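Uncharacterized protein (Thermus thermophilus HB8, PDB 6SCE) is a CRISPR defence nuclease of the type III system that probably cuts DNA once cyclic oligoadenylate binds to its CARF region. Local coordinates at residues Gly433-Glu439 and Gly523-Leu529. Numbering follows the deposited sequence.
Sequences GYRFEEE and GGHLVPL
Arg-435 and Val-527 form a hydrogen-bonded pair of two antiparallel strands. Arg-435 N donates to Val-527 O at 2.8 Å, and Val-527 N returns a bond to Arg-435 O. Glu-437 and His-525 make the same two-way exchange at the next hydrogen-bonded pair. Gly-433 O accepts from Leu-529 N at one end, and Gly-523 O from Glu-439 N at the other.

The Arg-435 side chain starts with CB against Leu-529 CD2. With CG anti to the backbone N (chi1 -175°), the bend at chi3 (48°) turns the guanidinium so that NE and NH2 both reach Glu-437 OE2. NE binds it at 3.0 Å, in a side-on salt bridge within the guanidinium plane. NH1 meets Leu-529 CD2 at 3.7 Å, and NH2 meets Val-527 CG1 at 3.8 Å. Val-527 CG2 packs on Glu-437 CD at 3.8 Å.

Tyr-434, Phe-436 and Leu-526 lie on the other face. Tyr-434 CD2 touches Leu-526 CB, and Tyr-434 OH is hydrogen-bonded to Glu-256 OE1. Phe-436 CD1 meets Leu-526 CD2 at 3.8 Å; Leu-429 of helix 425-432 covers both. This antiparallel pairing puts strand 434-438 outermost, within the chain, in a mixed sheet consistent with a PD-(D/E)xK nuclease core.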
ATOM      1  N   GLY A 433      -8.435   9.562   1.474  1.00 33.45           N
ATOM      2  CA  GLY A 433      -7.966  10.908   1.818  1.00 35.35           C
ATOM      3  C   GLY A 433      -7.988  11.934   0.700  1.00 37.29           C
ATOM      4  O   GLY A 433      -7.282  12.944   0.778  1.00 37.15           O
ATOM      5  N   TYR A 434      -8.775  11.700  -0.346  1.00 35.75           N
ATOM      6  CA  TYR A 434      -8.809  12.632  -1.482  1.00 36.82           C
ATOM      7  C   TYR A 434     -10.233  12.947  -1.916  1.00 37.19           C
ATOM      8  O   TYR A 434     -11.107  12.071  -1.909  1.00 36.92           O
ATOM      9  CB  TYR A 434      -8.062  12.048  -2.672  1.00 36.20           C
ATOM     10  CG  TYR A 434      -6.584  12.009  -2.476  1.00 38.61           C
ATOM     11  CD1 TYR A 434      -6.001  11.016  -1.708  1.00 39.36           C
ATOM     12  CD2 TYR A 434      -5.761  12.989  -3.018  1.00 40.06           C
ATOM     13  CE1 TYR A 434      -4.634  10.988  -1.498  1.00 40.17           C
ATOM     14  CE2 TYR A 434      -4.389  12.960  -2.818  1.00 40.41           C
ATOM     15  CZ  TYR A 434      -3.834  11.952  -2.048  1.00 40.34           C
ATOM     16  OH  TYR A 434      -2.479  11.882  -1.829  1.00 43.10           O
ATOM     17  N   ARG A 435     -10.482  14.196  -2.287  1.00 35.87           N
ATOM     18  CA  ARG A 435     -11.748  14.559  -2.949  1.00 41.21           C
ATOM     19  C   ARG A 435     -11.440  14.603  -4.445  1.00 41.71           C
ATOM     20  O   ARG A 435     -10.585  15.351  -4.876  1.00 42.67           O
ATOM     21  CB  ARG A 435     -12.299  15.914  -2.477  1.00 43.89           C
ATOM     22  CG  ARG A 435     -13.669  16.243  -3.076  1.00 48.42           C
ATOM     23  CD  ARG A 435     -14.270  17.562  -2.564  1.00 50.11           C
ATOM     24  NE  ARG A 435     -13.285  18.651  -2.611  1.00 52.31           N
ATOM     25  CZ  ARG A 435     -12.609  19.141  -1.572  1.00 53.72           C
ATOM     26  NH1 ARG A 435     -12.790  18.678  -0.337  1.00 58.53           N
ATOM     27  NH2 ARG A 435     -11.744  20.122  -1.769  1.00 57.31           N
ATOM     28  N   PHE A 436     -12.089  13.749  -5.223  1.00 37.95           N
ATOM     29  CA  PHE A 436     -11.878  13.746  -6.651  1.00 40.09           C
ATOM     30  C   PHE A 436     -12.744  14.858  -7.250  1.00 41.67           C
ATOM     31  O   PHE A 436     -13.946  14.728  -7.263  1.00 42.58           O
ATOM     32  CB  PHE A 436     -12.285  12.393  -7.226  1.00 39.92           C
ATOM     33  CG  PHE A 436     -12.170  12.304  -8.722  1.00 39.87           C
ATOM     34  CD1 PHE A 436     -11.133  12.916  -9.398  1.00 40.94           C
ATOM     35  CD2 PHE A 436     -13.095  11.580  -9.451  1.00 44.77           C
ATOM     36  CE1 PHE A 436     -11.036  12.828 -10.772  1.00 42.69           C
ATOM     37  CE2 PHE A 436     -12.989  11.485 -10.829  1.00 43.65           C
ATOM     38  CZ  PHE A 436     -11.962  12.105 -11.479  1.00 39.66           C
ATOM     39  N   GLU A 437     -12.125  15.947  -7.705  1.00 44.62           N
ATOM     40  CA  GLU A 437     -12.870  17.056  -8.335  1.00 48.24           C
ATOM     41  C   GLU A 437     -12.860  16.878  -9.850  1.00 42.64           C
ATOM     42  O   GLU A 437     -11.847  17.089 -10.508  1.00 41.83           O
ATOM     43  CB  GLU A 437     -12.303  18.412  -7.919  1.00 51.10           C
ATOM     44  CG  GLU A 437     -12.669  18.757  -6.481  1.00 55.66           C
ATOM     45  CD  GLU A 437     -12.142  20.108  -6.014  1.00 60.62           C
ATOM     46  OE1 GLU A 437     -11.583  20.867  -6.842  1.00 63.90           O
ATOM     47  OE2 GLU A 437     -12.295  20.408  -4.809  1.00 60.63           O
ATOM     48  N   GLU A 438     -13.989  16.408 -10.366  1.00 48.26           N
ATOM     49  CA  GLU A 438     -14.132  16.096 -11.771  1.00 51.38           C
ATOM     50  C   GLU A 438     -14.200  17.382 -12.596  1.00 53.65           C
ATOM     51  O   GLU A 438     -14.872  18.344 -12.213  1.00 46.00           O
ATOM     52  CB  GLU A 438     -15.401  15.283 -12.008  1.00 51.38           C
ATOM     53  CG  GLU A 438     -15.304  13.827 -11.598  1.00 53.49           C
ATOM     54  CD  GLU A 438     -16.651  13.146 -11.621  1.00 54.99           C
ATOM     55  OE1 GLU A 438     -16.881  12.293 -12.487  1.00 62.51           O
ATOM     56  OE2 GLU A 438     -17.498  13.488 -10.780  1.00 68.53           O
ATOM     57  N   GLU A 439     -13.497  17.374 -13.723  1.00 53.62           N
ATOM     58  CA  GLU A 439     -13.545  18.471 -14.694  1.00 58.96           C
ATOM     59  C   GLU A 439     -14.752  18.375 -15.629  1.00 58.29           C
ATOM     60  O   GLU A 439     -15.185  19.384 -16.187  1.00 61.96           O
ATOM     61  CB  GLU A 439     -12.269  18.507 -15.530  1.00 63.37           C
ATOM     62  CG  GLU A 439     -11.250  19.533 -15.076  1.00 69.32           C
ATOM     63  CD  GLU A 439     -10.125  19.678 -16.078  1.00 74.55           C
ATOM     64  OE1 GLU A 439      -9.483  18.650 -16.390  1.00 69.28           O
ATOM     65  OE2 GLU A 439      -9.890  20.812 -16.561  1.00 83.23           O
ATOM     66  N   GLY A 523     -11.550  12.978 -16.293  1.00 39.16           N
ATOM     67  CA  GLY A 523     -10.458  13.510 -15.521  1.00 38.93           C
ATOM     68  C   GLY A 523     -10.796  14.560 -14.496  1.00 38.36           C
ATOM     69  O   GLY A 523     -11.947  14.978 -14.340  1.00 43.57           O
ATOM     70  N   GLY A 524      -9.771  14.966 -13.774  1.00 41.27           N
ATOM     71  CA  GLY A 524      -9.934  16.000 -12.782  1.00 42.26           C
ATOM     72  C   GLY A 524      -8.780  16.044 -11.808  1.00 42.07           C
ATOM     73  O   GLY A 524      -7.662  15.626 -12.112  1.00 46.38           O
ATOM     74  N   HIS A 525      -9.071  16.562 -10.622  1.00 41.77           N
ATOM     75  CA  HIS A 525      -8.058  16.858  -9.648  1.00 43.66           C
ATOM     76  C   HIS A 525      -8.265  15.975  -8.427  1.00 40.30           C
ATOM     77  O   HIS A 525      -9.380  15.870  -7.929  1.00 41.06           O
ATOM     78  CB  HIS A 525      -8.134  18.342  -9.281  1.00 47.74           C
ATOM     79  CG  HIS A 525      -7.632  19.235 -10.373  1.00 53.06           C
ATOM     80  ND1 HIS A 525      -8.424  19.623 -11.434  1.00 54.57           N
ATOM     81  CD2 HIS A 525      -6.403  19.753 -10.609  1.00 57.26           C
ATOM     82  CE1 HIS A 525      -7.712  20.376 -12.256  1.00 57.39           C
ATOM     83  NE2 HIS A 525      -6.484  20.472 -11.778  1.00 57.36           N
ATOM     84  N   LEU A 526      -7.194  15.343  -7.976  1.00 39.54           N
ATOM     85  CA  LEU A 526      -7.213  14.604  -6.715  1.00 42.26           C
ATOM     86  C   LEU A 526      -6.778  15.572  -5.625  1.00 42.55           C
ATOM     87  O   LEU A 526      -5.593  15.859  -5.474  1.00 49.16           O
ATOM     88  CB  LEU A 526      -6.276  13.412  -6.782  1.00 41.45           C
ATOM     89  CG  LEU A 526      -6.504  12.468  -7.969  1.00 41.73           C
ATOM     90  CD1 LEU A 526      -5.389  11.437  -8.068  1.00 43.09           C
ATOM     91  CD2 LEU A 526      -7.836  11.788  -7.835  1.00 43.46           C
ATOM     92  N   VAL A 527      -7.739  16.091  -4.885  1.00 39.25           N
ATOM     93  CA  VAL A 527      -7.453  17.094  -3.874  1.00 45.25           C
ATOM     94  C   VAL A 527      -7.358  16.462  -2.480  1.00 45.12           C
ATOM     95  O   VAL A 527      -8.358  15.953  -1.975  1.00 44.30           O
ATOM     96  CB  VAL A 527      -8.536  18.174  -3.852  1.00 44.68           C
ATOM     97  CG1 VAL A 527      -8.211  19.225  -2.790  1.00 47.53           C
ATOM     98  CG2 VAL A 527      -8.665  18.803  -5.247  1.00 47.33           C
ATOM     99  N   PRO A 528      -6.170  16.513  -1.854  1.00 42.97           N
ATOM    100  CA  PRO A 528      -6.074  15.983  -0.493  1.00 45.22           C
ATOM    101  C   PRO A 528      -7.087  16.651   0.421  1.00 47.71           C
ATOM    102  O   PRO A 528      -7.350  17.849   0.288  1.00 48.28           O
ATOM    103  CB  PRO A 528      -4.633  16.326  -0.071  1.00 48.77           C
ATOM    104  CG  PRO A 528      -3.888  16.497  -1.347  1.00 49.05           C
ATOM    105  CD  PRO A 528      -4.889  17.084  -2.311  1.00 45.26           C
ATOM    106  N   LEU A 529      -7.694  15.880   1.316  1.00 41.34           N
ATOM    107  CA  LEU A 529      -8.701  16.435   2.202  1.00 41.87           C
ATOM    108  C   LEU A 529      -8.028  17.233   3.322  1.00 41.29           C
ATOM    109  O   LEU A 529      -6.845  16.977   3.599  1.00 41.93           O
ATOM    110  CB  LEU A 529      -9.561  15.314   2.775  1.00 41.01           C
ATOM    111  CG  LEU A 529     -10.473  14.657   1.744  1.00 40.55           C
ATOM    112  CD1 LEU A 529     -11.106  13.406   2.314  1.00 38.44           C
ATOM    113  CD2 LEU A 529     -11.557  15.634   1.293  1.00 41.50           C
TER